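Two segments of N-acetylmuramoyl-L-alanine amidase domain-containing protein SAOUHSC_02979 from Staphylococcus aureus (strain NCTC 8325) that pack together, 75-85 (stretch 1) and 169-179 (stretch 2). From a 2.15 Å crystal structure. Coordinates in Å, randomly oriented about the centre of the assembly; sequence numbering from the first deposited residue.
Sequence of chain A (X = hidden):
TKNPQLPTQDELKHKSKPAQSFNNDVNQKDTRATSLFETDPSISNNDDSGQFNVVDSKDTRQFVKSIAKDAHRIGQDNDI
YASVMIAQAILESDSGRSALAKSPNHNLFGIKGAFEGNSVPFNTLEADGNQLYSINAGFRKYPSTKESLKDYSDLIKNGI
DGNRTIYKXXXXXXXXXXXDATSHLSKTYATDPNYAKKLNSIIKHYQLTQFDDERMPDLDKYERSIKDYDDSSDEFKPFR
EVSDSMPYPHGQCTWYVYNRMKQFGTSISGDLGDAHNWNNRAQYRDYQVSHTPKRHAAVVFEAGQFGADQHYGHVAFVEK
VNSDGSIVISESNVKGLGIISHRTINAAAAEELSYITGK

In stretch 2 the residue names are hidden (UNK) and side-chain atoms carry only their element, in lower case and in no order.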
# COMPACT_ATOMS: atom_id res chain seq x y z
N GLY A 75 22.90 9.08 -3.33
CA GLY A 75 22.34 10.42 -3.44
C GLY A 75 23.36 11.51 -3.73
O GLY A 75 23.22 12.25 -4.71
N GLN A 76 24.41 11.58 -2.92
CA GLN A 76 25.47 12.60 -3.08
C GLN A 76 26.20 12.50 -4.41
O GLN A 76 26.44 13.51 -5.07
CB GLN A 76 26.50 12.52 -1.94
CG GLN A 76 25.93 12.81 -0.56
CD GLN A 76 25.43 14.23 -0.41
OE1 GLN A 76 24.29 14.46 -0.03
NE2 GLN A 76 26.28 15.19 -0.73
N ASP A 77 26.54 11.27 -4.80
CA ASP A 77 27.30 11.02 -6.03
C ASP A 77 26.52 11.30 -7.31
O ASP A 77 27.04 11.93 -8.23
CB ASP A 77 27.83 9.57 -6.05
CG ASP A 77 28.90 9.30 -4.97
OD1 ASP A 77 29.37 10.25 -4.30
OD2 ASP A 77 29.29 8.12 -4.81
N ASN A 78 25.27 10.83 -7.38
CA ASN A 78 24.46 10.97 -8.58
C ASN A 78 23.44 12.10 -8.60
O ASN A 78 22.58 12.11 -9.46
CB ASN A 78 23.78 9.63 -8.86
CG ASN A 78 24.78 8.53 -9.16
OD1 ASN A 78 25.53 8.61 -10.13
ND2 ASN A 78 24.78 7.49 -8.35
N ASP A 79 23.52 13.06 -7.67
CA ASP A 79 22.59 14.21 -7.65
C ASP A 79 21.11 13.81 -7.43
O ASP A 79 20.21 14.34 -8.08
CB ASP A 79 22.74 15.00 -8.97
CG ASP A 79 22.11 16.38 -8.92
OD1 ASP A 79 22.05 16.97 -7.83
OD2 ASP A 79 21.71 16.89 -10.00
N ILE A 80 20.88 12.88 -6.51
CA ILE A 80 19.53 12.37 -6.20
C ILE A 80 19.19 12.59 -4.72
O ILE A 80 20.06 12.48 -3.85
CB ILE A 80 19.43 10.86 -6.53
CG1 ILE A 80 19.58 10.64 -8.05
CG2 ILE A 80 18.12 10.25 -6.04
CD1 ILE A 80 19.66 9.19 -8.47
N TYR A 81 17.92 12.92 -4.44
CA TYR A 81 17.45 13.02 -3.05
C TYR A 81 17.35 11.61 -2.49
O TYR A 81 16.54 10.81 -2.96
CB TYR A 81 16.07 13.66 -2.95
CG TYR A 81 16.04 15.16 -3.05
CD1 TYR A 81 16.26 15.96 -1.91
CD2 TYR A 81 15.74 15.79 -4.24
CE1 TYR A 81 16.22 17.34 -1.99
CE2 TYR A 81 15.70 17.18 -4.33
CZ TYR A 81 15.94 17.95 -3.20
OH TYR A 81 15.90 19.32 -3.31
N ALA A 82 18.19 11.30 -1.51
CA ALA A 82 18.16 10.00 -0.84
C ALA A 82 16.78 9.78 -0.21
O ALA A 82 16.27 8.65 -0.14
CB ALA A 82 19.25 9.93 0.21
N SER A 83 16.18 10.87 0.27
CA SER A 83 14.85 10.82 0.89
C SER A 83 13.79 10.33 -0.08
O SER A 83 12.94 9.52 0.29
CB SER A 83 14.49 12.21 1.41
OG SER A 83 14.72 13.17 0.41
N VAL A 84 13.83 10.83 -1.31
CA VAL A 84 12.87 10.41 -2.33
C VAL A 84 13.14 8.93 -2.64
O VAL A 84 12.21 8.13 -2.70
CB VAL A 84 12.94 11.30 -3.59
CG1 VAL A 84 12.05 10.76 -4.71
CG2 VAL A 84 12.54 12.73 -3.25
N MSE A 85 14.41 8.57 -2.78
CA MSE A 85 14.80 7.20 -3.10
C MSE A 85 14.38 6.21 -2.02
O MSE A 85 13.86 5.13 -2.33
CB MSE A 85 16.31 7.18 -3.33
CG MSE A 85 16.87 5.79 -3.65
SE MSE A 85 18.78 5.99 -4.12
CE MSE A 85 19.17 4.12 -4.58
N UNK A 169 13.54 16.45 -13.73
CA UNK A 169 12.98 17.33 -12.69
C UNK A 169 13.06 16.81 -11.23
O UNK A 169 12.75 17.57 -10.31
c UNK A 169 12.58 16.24 -14.83
c UNK A 169 11.54 17.29 -14.60
c UNK A 169 11.52 17.49 -13.12
N UNK A 170 13.41 15.54 -11.01
CA UNK A 170 13.56 15.02 -9.64
C UNK A 170 15.00 15.19 -9.17
O UNK A 170 15.29 15.00 -7.98
c UNK A 170 13.20 13.53 -9.50
o UNK A 170 14.17 12.72 -10.17
c UNK A 170 11.79 13.25 -10.03
N UNK A 171 15.90 15.54 -10.10
CA UNK A 171 17.32 15.75 -9.79
C UNK A 171 17.40 16.88 -8.80
O UNK A 171 16.66 17.85 -8.89
c UNK A 171 18.11 16.11 -11.05
n UNK A 171 17.88 13.15 -13.27
c UNK A 171 17.53 13.85 -12.14
c UNK A 171 20.54 15.74 -15.01
c UNK A 171 19.91 16.02 -13.80
c UNK A 171 18.78 13.89 -13.98
c UNK A 171 20.29 14.54 -15.69
c UNK A 171 19.01 15.08 -13.27
c UNK A 171 18.24 15.02 -12.07
c UNK A 171 19.41 13.60 -15.20
N UNK A 172 18.34 16.76 -7.87
CA UNK A 172 18.51 17.74 -6.79
C UNK A 172 18.79 19.14 -7.34
O UNK A 172 18.25 20.13 -6.85
c UNK A 172 19.64 17.26 -5.87
c UNK A 172 19.46 17.56 -4.39
c UNK A 172 20.49 16.77 -3.60
n UNK A 172 21.28 16.09 -1.39
c UNK A 172 20.27 16.90 -2.11
N UNK A 173 19.60 19.22 -8.39
CA UNK A 173 19.93 20.49 -9.04
C UNK A 173 18.74 21.15 -9.77
O UNK A 173 18.80 22.33 -10.10
c UNK A 173 21.09 20.29 -10.03
o UNK A 173 20.78 19.28 -10.98
N UNK A 174 17.67 20.39 -10.03
CA UNK A 174 16.47 20.90 -10.73
C UNK A 174 15.27 21.13 -9.82
O UNK A 174 14.35 21.87 -10.18
c UNK A 174 16.06 19.91 -11.82
o UNK A 174 18.53 21.09 -14.13
o UNK A 174 16.37 21.48 -14.20
c UNK A 174 17.12 19.64 -12.88
c UNK A 174 17.35 20.82 -13.81
N UNK A 175 15.26 20.47 -8.66
CA UNK A 175 14.17 20.55 -7.69
C UNK A 175 14.66 21.20 -6.40
O UNK A 175 15.51 20.65 -5.71
c UNK A 175 13.62 19.15 -7.40
N UNK A 176 14.10 22.37 -6.08
CA UNK A 176 14.49 23.14 -4.89
C UNK A 176 14.40 22.33 -3.59
O UNK A 176 15.27 22.45 -2.72
c UNK A 176 13.84 25.38 -5.97
o UNK A 176 14.91 25.34 -6.62
o UNK A 176 12.92 26.18 -6.24
c UNK A 176 13.64 24.43 -4.78
N UNK A 177 13.35 21.51 -3.46
CA UNK A 177 13.18 20.63 -2.29
C UNK A 177 12.66 19.29 -2.74
O UNK A 177 12.27 19.11 -3.90
o UNK A 177 10.87 21.14 -1.77
c UNK A 177 12.20 21.23 -1.28
N UNK A 178 12.59 18.35 -1.80
CA UNK A 178 12.09 17.02 -2.10
C UNK A 178 10.64 17.03 -2.60
O UNK A 178 10.27 16.15 -3.38
c UNK A 178 11.68 17.05 1.36
c UNK A 178 10.05 15.69 0.25
c UNK A 178 9.17 15.87 1.31
c UNK A 178 9.55 16.64 2.39
o UNK A 178 8.68 16.81 3.43
c UNK A 178 10.80 17.23 2.42
c UNK A 178 12.26 16.07 -0.90
c UNK A 178 11.31 16.29 0.25
N UNK A 179 9.83 18.00 -2.16
CA UNK A 179 8.42 18.07 -2.62
C UNK A 179 8.26 18.42 -4.10
O UNK A 179 7.24 18.09 -4.71
c UNK A 179 7.55 18.98 -1.75
c UNK A 179 5.88 19.00 0.17
c UNK A 179 6.18 20.27 0.95
c UNK A 179 7.12 18.34 -0.43
n UNK A 179 6.70 19.97 2.32
O HOH W 1 20.73 13.16 -1.31
O HOH W 2 15.60 12.89 -6.28

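Position 169 carries three carbons that close a ring onto its own backbone nitrogen, which only proline does. Pro169 lies out of reach of stretch 1, and its fixed phi of -62° fits the 3-10 segment it occupies.

At position 170 one carbon bears an oxygen and a second carbon, the beta-branched pattern of threonine. Thr170 works here through its backbone: its O lies near the plane of the Tyr81 ring, 3.8 Å from Tyr81 CD2, and accepts a 2.7 Å hydrogen bond from a water that in turn accepts one from Tyr81 N.

Position 171 shows one carbon followed by fused five- and six-membered rings with eight carbons and one nitrogen, an indole, hence tryptophan. The ring of Trp171 leads away from stretch 1, but its CB comes within 3.8 Å of Asp79 OD2. Its backbone O receives the N atoms of positions 174 and 175, each at 3.0 Å, and so tightens the turn that follows.

Four carbons in a row ending in nitrogen identify position 172 as lysine. The chain runs across one face of the Tyr81 ring, with Lys172 CG 3.8 Å from the ring centroid in a CH-pi contact. This suits lysine, whose methylenes can cover an aromatic face while the ammonium reaches onward: Lys172 NZ donates to a water 3.0 Å away, which also bonds Ile80 O and Ala82 N.

Position 173 has one carbon and one oxygen: serine. Its short hydroxyl is well placed for the Asp79 carboxylate, and Ser173 OG donates to Asp79 OD2 at 2.7 Å. A weak bond from Ser173 N to Asp79 OD1, 3.4 Å, accompanies it.

At position 174, three carbons with two oxygens on the third make glutamate. Glu174 is exposed and touches nothing on stretch 1, a comfortable place for a charge.

A single carbon makes position 175 alanine. This small side chain points toward stretch 1, with Ala175 CB 4.2 Å from Tyr81 CE2, while Ala175 O accepts a 2.8 Å hydrogen bond from Tyr81 OH.

Position 176 has two carbons, the second carrying two oxygens: aspartate. The side chain of Asp176 leaves its CA away from stretch 1 and is exposed, leaving its backbone O 3.2 Å from Tyr81 OH.

One carbon and one oxygen at position 177 again spell serine. Ser177 is an N-cap, a role its hydroxyl suits: OG accepts a weak 3.3 Å bond from the N of residue 179.

Position 178, one carbon then a six-carbon ring bearing oxygen, is tyrosine. Tyr178 CA sits 4.0 Å from the Tyr81 ring centroid, and Tyr178 CB packs 4.1 Å from Val84 CG2.

Position 179, four carbons ending in nitrogen, is lysine; Lys179 points away into solvent.

The contact therefore clasps Tyr81 between Lys172 and Tyr178 on opposite faces, with its hydroxyl anchored to Ala175 O. Beside it, Asp79 O accepts a nearly linear 3.1 Å bond from Lys172 N, while its carboxylate holds Ser173.

Stretch 2, residues 169-179: PTWKSEADSYK
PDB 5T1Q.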